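Local coordinates for DegV domain-containing protein spr0652 (Streptococcus pneumoniae, PDB 6CNG) that binds linoleic acid, probably other long-chain fatty acids too, and may take part in lipid transport or fatty acid metabolism, at residues E164-E167 with A168-Y172; M251-R254 with N255-C259; R193-K196 with L197-T200. All coordinates share one frame; numbering follows the deposited sequence.

In the fold
The three contacts of this DegV-family protein are local, each made by residues a few positions apart. Along the chain contact 1 comes first, then contact 3, then contact 2. Contact 1 lies within helix 162-174, which packs on strands 100-105 and 132-137 of one mixed sheet. Contact 3 is the start of helix 196-201. Contact 2 leads from strand 247-253 of the other sheet, which also holds strands 176-182 and 294-300, into helix 257-270. The centres of contacts 1 and 2 are about 30 Å apart, on opposite sides of the chain's centre; those of contacts 2 and 3 are about 23 Å apart. R193 of contact 3 lines the linoleic acid pocket.

Contact 1 of 3, residues E164-E167 with A168-Y172; sequences EVVE and AITAY
Helix 162-174 runs through this contact, where the carbonyls of E164, V165, V166 and E167 accept from the N-H groups of A168, I169, T170 and A171 one turn on. The backbone bonds are regular. A168 N lies 3.0 Å from E164 O, I169 N 2.9 Å from V165 O, and A171 N 3.1 Å from E167 O. V166 O is gripped twice. T170 N donates to it at 3.1 Å, and T170 OG1 donates to it at 2.8 Å from the opposite face of the carbonyl plane. The hydroxyl can fold back because chi1 of T170 is -59°, which sets OG1 beside its own backbone N, with CG2 anti to that N. The methyl CG2 of I169 rests against two carbonyl oxygens, 3.3 Å from V165 O and 3.4 Å from V166 O, while its CG1 arm leads off from the preceding turn. That arm belongs to the packed side of the helix, where I169 meets L152 and I136, V165 and V166 meet F102, and A168 meets L155. E164 and E167 are on the exposed side. The extended side chain of E164 points toward the start of the helix, where its OE1 is bonded to S161 N. The second bond at V166 O holds the T170 hydroxyl against the backbone, so this exposed side chain has its polar atom satisfied within the helix and its rotation fixed.

Contact 2 of 3, residues M251-R254 with N255-C259; sequences MAQR and NNEKC
Q253 and N256 meet at the turn that leads strand 247-253 into helix 257-270, within a beta-alpha-beta unit completed by strand 275-280. The Q253 side chain curls forward over the turn. Its chi1 of 52° and a bend at chi2 bring the amide to the start of the helix. OE1 then accepts from N256 N at 2.6 Å, and the donor N lies nearly along the C=O axis. N256 stands at the N-cap position, but its own side chain makes no capping bond. Its CB rests 3.9 Å from Q253 CB, and the side chain leads on to L294.

E257 bends at chi2 and comes back across the Q253 amide. The two side chains cross at about a right angle, and the carboxylate and amide planes are turned 47° apart. E257 CD is 3.4 Å from Q253 NE2. Q253 OE1 and E257 OE1 are both acceptors, so they would probably repel each other mildly.

Next to them, R254 and N255 lie side by side and point the same way. Their flat groups are tilted against each other to the same degree. N255 is in the left-handed helical region, with positive phi and psi, where the chain turns back toward the helix. E291 ties the pair together, since its OE1 forms a salt bridge with R254 NE and its OE2 accepts from N255 ND2. R254 NH2 has a further salt bridge to D68. N255 ND2 sits 3.6 Å above the guanidinium plane of R254, offset toward its rim.

Contact 3 of 3, residues R193-K196 with L197-T200; sequences RLSK and LIGT. With EIC (linoleic acid), chain C.
The R193 guanidinium lies flat against the linoleic acid. C3 of the lipid sits 3.7 Å above the guanidinium plane, over its centre, so an apolar methylene covers one face of a charged group. At the edges, R193 NE donates to L110 O, and R193 NH2 has a weak hydrogen bond to Y288 OH. The lipid carboxylate is near but not in close contact, with O2 3.7 Å from R193 NH1. The positive charge would still probably steady the anionic head. The linoleic acid itself is hydrogen-bonded to S111 OG. A bend at chi2 of R193 carries the chain to the lipid, and its CD passes 3.9 Å from C5.

Beyond R193 the chain leaves the pocket and enters helix 196-201. S195 is the N-cap of this helix. Its chi1 of 66° puts OG between its own backbone N and carbonyl carbon, from where it accepts from I198 N in a nearly straight bond. The placing of OG is less sure, because the model sets it too close to I198 CD1. The backbone turn closes at the same residue, as G199 N donates to S195 O at 2.6 Å. This bond is somewhat bent, with an N-H...O angle of 146°. Next along the helix, T200 N donates to K196 O, an oxygen that is also less surely placed.

L194 lies just before the cap. Its side chain also touches L188 of helix 186-190, so it joins that helix to the new one. L194 and I198 cross at about a right angle, and their methyls L194 CD1 and I198 CG2 meet at 4.0 Å. The other methyl, L194 CD2, approaches the bare backbone of G199, 4.3 Å from its CA.

Contact 1 of 3, residues E164-E167 with A168-Y172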
# COMPACT_ATOMS: atom_id res chain seq x y z
N GLU A 164 -15.53 18.34 3.50
CA GLU A 164 -15.75 17.47 4.65
C GLU A 164 -14.91 16.20 4.53
O GLU A 164 -14.32 15.75 5.51
CB GLU A 164 -17.24 17.16 4.81
CG GLU A 164 -18.09 18.33 5.36
CD GLU A 164 -19.60 18.05 5.39
OE1 GLU A 164 -20.08 17.15 4.70
OE2 GLU A 164 -20.34 18.76 6.11
N VAL A 165 -14.80 15.64 3.32
CA VAL A 165 -14.04 14.40 3.16
C VAL A 165 -12.56 14.64 3.37
O VAL A 165 -11.88 13.86 4.03
CB VAL A 165 -14.34 13.74 1.80
CG1 VAL A 165 -13.47 12.55 1.61
CG2 VAL A 165 -15.77 13.32 1.72
N VAL A 166 -12.02 15.72 2.80
CA VAL A 166 -10.62 16.07 3.03
C VAL A 166 -10.32 16.13 4.52
O VAL A 166 -9.33 15.59 5.01
CB VAL A 166 -10.30 17.40 2.34
CG1 VAL A 166 -8.88 17.82 2.68
CG2 VAL A 166 -10.52 17.32 0.85
N GLU A 167 -11.18 16.80 5.27
CA GLU A 167 -10.98 16.93 6.71
C GLU A 167 -10.98 15.56 7.38
O GLU A 167 -10.06 15.23 8.13
CB GLU A 167 -12.09 17.86 7.23
CG GLU A 167 -12.37 17.86 8.72
CD GLU A 167 -13.55 18.77 9.09
OE1 GLU A 167 -14.01 19.53 8.21
OE2 GLU A 167 -14.02 18.72 10.26
N ALA A 168 -11.97 14.75 7.08
CA ALA A 168 -12.12 13.48 7.78
C ALA A 168 -11.01 12.50 7.43
O ALA A 168 -10.61 11.70 8.28
CB ALA A 168 -13.47 12.88 7.46
N ILE A 169 -10.53 12.50 6.19
CA ILE A 169 -9.48 11.56 5.79
C ILE A 169 -8.13 12.00 6.33
O ILE A 169 -7.28 11.17 6.66
CB ILE A 169 -9.46 11.37 4.27
CG1 ILE A 169 -8.70 10.09 3.90
CG2 ILE A 169 -8.83 12.56 3.56
CD1 ILE A 169 -9.43 8.76 4.24
N THR A 170 -7.89 13.30 6.44
CA THR A 170 -6.68 13.75 7.10
C THR A 170 -6.66 13.28 8.54
O THR A 170 -5.64 12.79 9.03
CB THR A 170 -6.57 15.26 6.99
OG1 THR A 170 -6.57 15.65 5.61
CG2 THR A 170 -5.31 15.69 7.60
N ALA A 171 -7.80 13.37 9.22
CA ALA A 171 -7.88 12.89 10.58
C ALA A 171 -7.71 11.39 10.63
O ALA A 171 -7.00 10.87 11.49
CB ALA A 171 -9.21 13.30 11.19
N TYR A 172 -8.33 10.66 9.70
CA TYR A 172 -8.27 9.21 9.73
C TYR A 172 -6.84 8.72 9.54
O TYR A 172 -6.43 7.72 10.12
CB TYR A 172 -9.18 8.63 8.66
CG TYR A 172 -9.24 7.11 8.62
CD1 TYR A 172 -9.80 6.40 9.66
CD2 TYR A 172 -8.74 6.39 7.55
CE1 TYR A 172 -9.84 5.04 9.63
CE2 TYR A 172 -8.79 5.03 7.51
CZ TYR A 172 -9.34 4.36 8.55
OH TYR A 172 -9.40 2.99 8.53

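Contact 2 of 3, residues M251-R254 with N255-C259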
# COMPACT_ATOMS: atom_id res chain seq x y z
N MET A 251 -4.55 -7.00 5.63
CA MET A 251 -3.29 -7.72 5.46
C MET A 251 -3.09 -7.99 3.97
O MET A 251 -3.70 -8.90 3.41
CB MET A 251 -3.33 -9.05 6.20
CG MET A 251 -3.50 -8.99 7.69
SD MET A 251 -3.56 -10.62 8.44
CE MET A 251 -3.95 -10.24 10.12
N ALA A 252 -2.21 -7.22 3.34
CA ALA A 252 -1.74 -7.52 1.99
C ALA A 252 -0.55 -8.47 2.06
O ALA A 252 0.45 -8.16 2.70
CB ALA A 252 -1.34 -6.22 1.30
N GLN A 253 -0.65 -9.61 1.40
CA GLN A 253 0.36 -10.65 1.54
C GLN A 253 0.73 -11.25 0.18
O GLN A 253 -0.06 -11.25 -0.76
CB GLN A 253 -0.12 -11.75 2.48
CG GLN A 253 -1.46 -12.33 2.14
CD GLN A 253 -1.39 -13.40 1.08
OE1 GLN A 253 -0.42 -14.12 1.00
NE2 GLN A 253 -2.43 -13.50 0.27
N ARG A 254 1.97 -11.76 0.12
CA ARG A 254 2.50 -12.47 -1.04
C ARG A 254 2.80 -13.89 -0.60
O ARG A 254 3.83 -14.15 0.03
CB ARG A 254 3.75 -11.81 -1.57
CG ARG A 254 4.36 -12.52 -2.75
CD ARG A 254 3.40 -12.66 -3.89
NE ARG A 254 3.93 -13.50 -4.95
CZ ARG A 254 3.21 -13.92 -5.98
NH1 ARG A 254 1.94 -13.58 -6.11
NH2 ARG A 254 3.78 -14.71 -6.86
N ASN A 255 1.94 -14.82 -0.96
CA ASN A 255 2.14 -16.22 -0.62
C ASN A 255 2.40 -16.39 0.87
O ASN A 255 3.31 -17.08 1.30
CB ASN A 255 3.26 -16.84 -1.46
CG ASN A 255 2.78 -17.36 -2.81
OD1 ASN A 255 1.70 -17.91 -2.93
ND2 ASN A 255 3.59 -17.16 -3.83
N ASN A 256 1.57 -15.74 1.65
CA ASN A 256 1.67 -15.78 3.10
C ASN A 256 0.29 -15.95 3.72
O ASN A 256 0.02 -15.45 4.81
CB ASN A 256 2.34 -14.50 3.61
CG ASN A 256 2.94 -14.69 4.96
OD1 ASN A 256 3.35 -15.79 5.32
ND2 ASN A 256 3.02 -13.62 5.72
N GLU A 257 -0.61 -16.68 3.04
CA GLU A 257 -1.97 -16.83 3.53
C GLU A 257 -2.03 -17.58 4.84
O GLU A 257 -2.91 -17.32 5.66
CB GLU A 257 -2.81 -17.59 2.51
CG GLU A 257 -3.23 -16.77 1.33
CD GLU A 257 -2.31 -16.90 0.14
OE1 GLU A 257 -1.13 -17.22 0.33
OE2 GLU A 257 -2.78 -16.68 -1.00
N LYS A 258 -1.14 -18.54 5.06
CA LYS A 258 -1.25 -19.33 6.28
C LYS A 258 -0.82 -18.51 7.48
O LYS A 258 -1.44 -18.61 8.55
CB LYS A 258 -0.44 -20.63 6.17
CG LYS A 258 -0.74 -21.67 7.25
CD LYS A 258 -2.21 -22.06 7.25
CE LYS A 258 -2.46 -23.35 7.96
NZ LYS A 258 -3.65 -23.99 7.36
N CYS A 259 0.24 -17.70 7.34
CA CYS A 259 0.67 -16.87 8.46
C CYS A 259 -0.34 -15.77 8.72
O CYS A 259 -0.53 -15.35 9.87
CB CYS A 259 2.06 -16.29 8.21
SG CYS A 259 3.39 -17.46 8.54

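Contact 3 of 3, residues R193-K196 with L197-T200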
# COMPACT_ATOMS: atom_id res chain seq x y z
N ARG A 193 16.17 1.50 -1.59
CA ARG A 193 15.08 1.87 -0.69
C ARG A 193 15.24 1.27 0.70
O ARG A 193 14.36 1.42 1.56
CB ARG A 193 13.73 1.47 -1.31
CG ARG A 193 13.14 2.58 -2.16
CD ARG A 193 12.87 2.16 -3.55
NE ARG A 193 12.56 3.32 -4.38
CZ ARG A 193 12.65 3.35 -5.70
NH1 ARG A 193 12.36 4.44 -6.35
NH2 ARG A 193 13.00 2.29 -6.39
N LEU A 194 16.37 0.65 0.96
CA LEU A 194 16.72 0.12 2.26
C LEU A 194 18.24 0.00 2.26
O LEU A 194 18.82 -0.40 1.25
CB LEU A 194 16.06 -1.23 2.49
CG LEU A 194 16.25 -1.83 3.86
CD1 LEU A 194 15.58 -1.08 4.95
CD2 LEU A 194 15.71 -3.19 3.82
N SER A 195 18.87 0.42 3.36
CA SER A 195 20.32 0.41 3.45
C SER A 195 20.84 -1.01 3.52
O SER A 195 20.19 -1.90 4.08
CB SER A 195 20.77 1.18 4.70
OG SER A 195 20.34 0.50 5.87
N LYS A 196 22.04 -1.22 2.95
CA LYS A 196 22.83 -2.42 3.24
C LYS A 196 23.05 -2.62 4.73
O LYS A 196 23.12 -3.76 5.20
CB LYS A 196 24.17 -2.34 2.52
CG LYS A 196 24.15 -2.66 1.04
CD LYS A 196 23.68 -1.50 0.19
CE LYS A 196 23.99 -1.75 -1.29
NZ LYS A 196 23.41 -0.74 -2.24
N LEU A 197 23.17 -1.53 5.50
CA LEU A 197 23.23 -1.55 6.96
C LEU A 197 22.11 -2.42 7.53
O LEU A 197 22.37 -3.49 8.11
CB LEU A 197 23.12 -0.12 7.51
CG LEU A 197 23.43 0.15 8.99
CD1 LEU A 197 24.83 -0.35 9.28
CD2 LEU A 197 23.28 1.64 9.35
N ILE A 198 20.86 -1.98 7.37
CA ILE A 198 19.73 -2.74 7.87
C ILE A 198 19.53 -4.00 7.04
O ILE A 198 19.25 -5.09 7.56
CB ILE A 198 18.48 -1.84 7.91
CG1 ILE A 198 18.66 -0.70 8.91
CG2 ILE A 198 17.21 -2.63 8.27
CD1 ILE A 198 18.95 0.68 8.26
N GLY A 199 19.77 -3.89 5.74
CA GLY A 199 19.45 -4.97 4.82
C GLY A 199 20.18 -6.27 5.10
O GLY A 199 19.65 -7.34 4.81
N THR A 200 21.39 -6.20 5.64
CA THR A 200 22.15 -7.41 5.88
C THR A 200 21.66 -8.13 7.13
O THR A 200 21.77 -9.35 7.19
CB THR A 200 23.64 -7.09 6.02
OG1 THR A 200 23.89 -6.32 7.21
CG2 THR A 200 24.16 -6.31 4.79
C1 EIC C . 9.06 3.34 -7.78
C2 EIC C . 8.30 2.54 -6.73
C3 EIC C . 9.10 2.24 -5.49
C4 EIC C . 8.23 1.73 -4.37
C5 EIC C . 9.00 1.53 -3.09
C6 EIC C . 8.10 1.12 -1.93
C7 EIC C . 7.64 -0.35 -1.99
C8 EIC C . 6.62 -0.64 -0.91
C9 EIC C . 6.12 -2.06 -1.11
C10 EIC C . 6.64 -3.07 -0.45
C11 EIC C . 7.77 -2.90 0.55
C12 EIC C . 7.34 -3.69 1.78
C13 EIC C . 7.35 -3.23 3.01
C14 EIC C . 7.83 -1.84 3.36
C15 EIC C . 6.72 -0.81 3.23
C16 EIC C . 7.25 0.57 3.62
C17 EIC C . 6.23 1.64 3.36
C18 EIC C . 6.83 2.99 3.72
O1 EIC C . 8.89 4.58 -7.92
O2 EIC C . 9.88 2.74 -8.53